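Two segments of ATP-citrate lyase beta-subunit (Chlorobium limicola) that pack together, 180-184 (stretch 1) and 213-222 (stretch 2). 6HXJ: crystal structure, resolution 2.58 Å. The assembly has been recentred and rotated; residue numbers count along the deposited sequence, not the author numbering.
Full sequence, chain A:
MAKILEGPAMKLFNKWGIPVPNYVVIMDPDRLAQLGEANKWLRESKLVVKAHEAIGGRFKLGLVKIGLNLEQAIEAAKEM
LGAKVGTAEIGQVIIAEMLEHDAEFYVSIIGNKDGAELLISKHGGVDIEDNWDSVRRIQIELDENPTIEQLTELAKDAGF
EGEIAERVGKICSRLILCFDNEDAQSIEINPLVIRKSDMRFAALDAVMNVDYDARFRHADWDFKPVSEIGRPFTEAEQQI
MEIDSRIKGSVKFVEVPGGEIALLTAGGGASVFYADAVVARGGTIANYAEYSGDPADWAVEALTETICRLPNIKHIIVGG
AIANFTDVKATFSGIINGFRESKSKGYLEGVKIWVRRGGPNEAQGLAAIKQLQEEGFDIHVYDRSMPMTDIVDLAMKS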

# COMPACT_ATOMS: atom_id res chain seq x y z
N ASP A 180 46.23 -6.56 -44.02
CA ASP A 180 45.61 -7.46 -43.07
C ASP A 180 44.85 -6.68 -41.97
O ASP A 180 43.64 -6.88 -41.78
CB ASP A 180 46.68 -8.38 -42.45
CG ASP A 180 46.23 -9.78 -42.07
OD1 ASP A 180 46.56 -10.23 -40.95
OD2 ASP A 180 45.66 -10.49 -42.94
N ASN A 181 45.55 -5.73 -41.35
CA ASN A 181 45.08 -4.94 -40.23
C ASN A 181 44.13 -3.78 -40.55
O ASN A 181 43.39 -3.33 -39.67
CB ASN A 181 46.25 -4.45 -39.45
CG ASN A 181 46.83 -5.59 -38.62
OD1 ASN A 181 46.36 -5.87 -37.51
ND2 ASN A 181 47.82 -6.31 -39.14
N GLU A 182 44.14 -3.28 -41.78
CA GLU A 182 43.25 -2.17 -42.10
C GLU A 182 41.98 -2.58 -42.85
O GLU A 182 41.28 -1.71 -43.37
CB GLU A 182 43.98 -1.03 -42.86
CG GLU A 182 45.03 -0.26 -42.06
CD GLU A 182 44.61 0.35 -40.74
OE1 GLU A 182 43.51 0.93 -40.65
OE2 GLU A 182 45.41 0.26 -39.79
N ASP A 183 41.67 -3.87 -42.93
CA ASP A 183 40.49 -4.33 -43.67
C ASP A 183 40.47 -3.80 -45.13
O ASP A 183 39.41 -3.42 -45.63
CB ASP A 183 39.17 -3.96 -42.92
CG ASP A 183 38.67 -5.04 -41.95
OD1 ASP A 183 38.13 -6.09 -42.43
OD2 ASP A 183 38.75 -4.81 -40.71
N ALA A 184 41.62 -3.77 -45.81
CA ALA A 184 41.68 -3.25 -47.18
C ALA A 184 41.10 -4.24 -48.15
O ALA A 184 41.11 -5.43 -47.88
CB ALA A 184 43.11 -2.91 -47.57
N ASP A 213 32.50 -1.07 -44.25
CA ASP A 213 31.56 -1.73 -43.33
C ASP A 213 32.25 -2.10 -42.00
O ASP A 213 31.58 -2.25 -40.98
CB ASP A 213 31.04 -3.03 -43.97
CG ASP A 213 30.17 -2.84 -45.20
OD1 ASP A 213 29.18 -2.07 -45.12
OD2 ASP A 213 30.45 -3.51 -46.23
N ALA A 214 33.57 -2.21 -42.06
CA ALA A 214 34.45 -2.60 -40.97
C ALA A 214 34.80 -1.47 -40.05
O ALA A 214 35.46 -1.72 -39.06
CB ALA A 214 35.72 -3.17 -41.54
N ARG A 215 34.34 -0.27 -40.37
CA ARG A 215 34.68 0.97 -39.61
C ARG A 215 34.53 0.83 -38.09
O ARG A 215 35.29 1.48 -37.38
CB ARG A 215 33.85 2.15 -40.10
CG ARG A 215 34.39 3.50 -39.66
CD ARG A 215 33.31 4.51 -39.31
NE ARG A 215 33.81 5.65 -38.55
CZ ARG A 215 33.66 5.81 -37.24
NH1 ARG A 215 34.59 6.45 -36.54
NH2 ARG A 215 32.61 5.32 -36.62
N PHE A 216 33.58 0.03 -37.62
CA PHE A 216 33.32 -0.09 -36.17
C PHE A 216 34.54 -0.72 -35.46
O PHE A 216 34.63 -0.64 -34.23
CB PHE A 216 32.04 -0.90 -35.91
CG PHE A 216 32.13 -2.33 -36.37
CD1 PHE A 216 31.82 -2.67 -37.69
CD2 PHE A 216 32.58 -3.33 -35.52
CE1 PHE A 216 31.99 -3.98 -38.15
CE2 PHE A 216 32.75 -4.64 -35.98
CZ PHE A 216 32.46 -4.95 -37.29
N ARG A 217 35.40 -1.39 -36.20
CA ARG A 217 36.57 -2.02 -35.62
C ARG A 217 37.71 -1.01 -35.59
O ARG A 217 38.69 -1.24 -34.88
CB ARG A 217 37.01 -3.21 -36.47
CG ARG A 217 36.04 -4.35 -36.50
CD ARG A 217 36.79 -5.64 -36.64
NE ARG A 217 37.08 -5.96 -38.04
CZ ARG A 217 36.87 -7.17 -38.57
NH1 ARG A 217 36.37 -8.15 -37.83
NH2 ARG A 217 37.18 -7.40 -39.84
N HIS A 218 37.61 0.06 -36.40
CA HIS A 218 38.63 1.11 -36.55
C HIS A 218 38.19 2.49 -36.07
O HIS A 218 37.51 3.24 -36.79
CB HIS A 218 39.12 1.22 -37.99
CG HIS A 218 39.39 -0.09 -38.61
ND1 HIS A 218 38.39 -0.84 -39.17
CD2 HIS A 218 40.54 -0.80 -38.68
CE1 HIS A 218 38.95 -1.96 -39.58
NE2 HIS A 218 40.25 -1.97 -39.31
N ALA A 219 38.66 2.84 -34.88
CA ALA A 219 38.40 4.14 -34.26
C ALA A 219 39.34 5.25 -34.81
O ALA A 219 39.06 6.44 -34.64
CB ALA A 219 38.55 4.03 -32.76
N ASP A 220 40.41 4.85 -35.51
CA ASP A 220 41.37 5.76 -36.12
C ASP A 220 40.98 6.21 -37.54
O ASP A 220 41.70 7.01 -38.14
CB ASP A 220 42.79 5.15 -36.08
CG ASP A 220 43.10 4.07 -37.11
OD1 ASP A 220 42.27 3.13 -37.27
OD2 ASP A 220 44.20 4.13 -37.71
N TRP A 221 39.84 5.71 -38.06
CA TRP A 221 39.35 6.03 -39.40
C TRP A 221 38.60 7.35 -39.43
O TRP A 221 37.38 7.39 -39.65
CB TRP A 221 38.49 4.89 -39.96
CG TRP A 221 39.24 3.72 -40.53
CD1 TRP A 221 40.58 3.44 -40.39
CD2 TRP A 221 38.69 2.64 -41.29
NE1 TRP A 221 40.89 2.28 -41.05
CE2 TRP A 221 39.75 1.75 -41.60
CE3 TRP A 221 37.40 2.34 -41.76
CZ2 TRP A 221 39.55 0.58 -42.35
CZ3 TRP A 221 37.21 1.18 -42.50
CH2 TRP A 221 38.28 0.32 -42.79
N ASP A 222 39.33 8.44 -39.23
CA ASP A 222 38.77 9.79 -39.29
C ASP A 222 38.75 10.27 -40.75
O ASP A 222 39.47 11.20 -41.11
CB ASP A 222 39.51 10.77 -38.34
CG ASP A 222 41.03 10.87 -38.42
OD1 ASP A 222 41.68 9.89 -38.86
OD2 ASP A 222 41.58 11.94 -38.05

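Stretch 1 is helical at Asp 180 and Asn 181; Glu 182 is the first residue to leave helical phi/psi. Asp 183 follows with a positive phi (54/39) and points its CA-to-CB bond toward the partner. Stretch 2 enters as a 3-10 segment, with Arg 217 N bonded to Ala 214 O at 2.9 Å, and then makes a type I turn from His 218 to Trp 221. The backbones keep their distance: Asp 183 CA lies 6.8 Å from Ala 214 CA, and Glu 182 CA lies 7.9 Å from His 218 CA. Side chains span much of that gap, hydrogen bonds and a salt bridge among their contacts, and 275 Å² is buried, both sides summed.

Asp 183 is the hub. Its carboxylate meets the guanidinium of Arg 217 near the plane of that group, where the N-H bonds point, and forms a salt bridge. Arg 217 NH2 donates to Asp 183 OD1 at 3.1 Å and to Asp 183 OD2 at 3.2 Å, while Arg 217 NE adds a weak bond to Asp 183 OD2 at 3.4 Å. Ala 214 packs against the same acid, with Asp 183 CG 3.5 Å from Ala 214 CB.

His 218 links Ala 214, in the 3-10 segment, with the backbone of Asn 181. His 218 ND1 makes a weak hydrogen bond to Ala 214 O (3.1 Å) within its own stretch, and His 218 NE2 makes another to Asn 181 O (3.4 Å) across the gap. Asp 183 OD2 also lies at the ring edge, 3.1 Å from His 218 CE1.

Glu 182 starts sideways, but m rotamers at chi1 and chi2 bring its end nearer. Trp 221 NE1 donates to Glu 182 OE1 at 3.0 Å and 162°, a nearly straight bond that gives a buried indole N-H its acceptor. The rule is economical: short backbone segments held apart, with buried acids matched to directional donors.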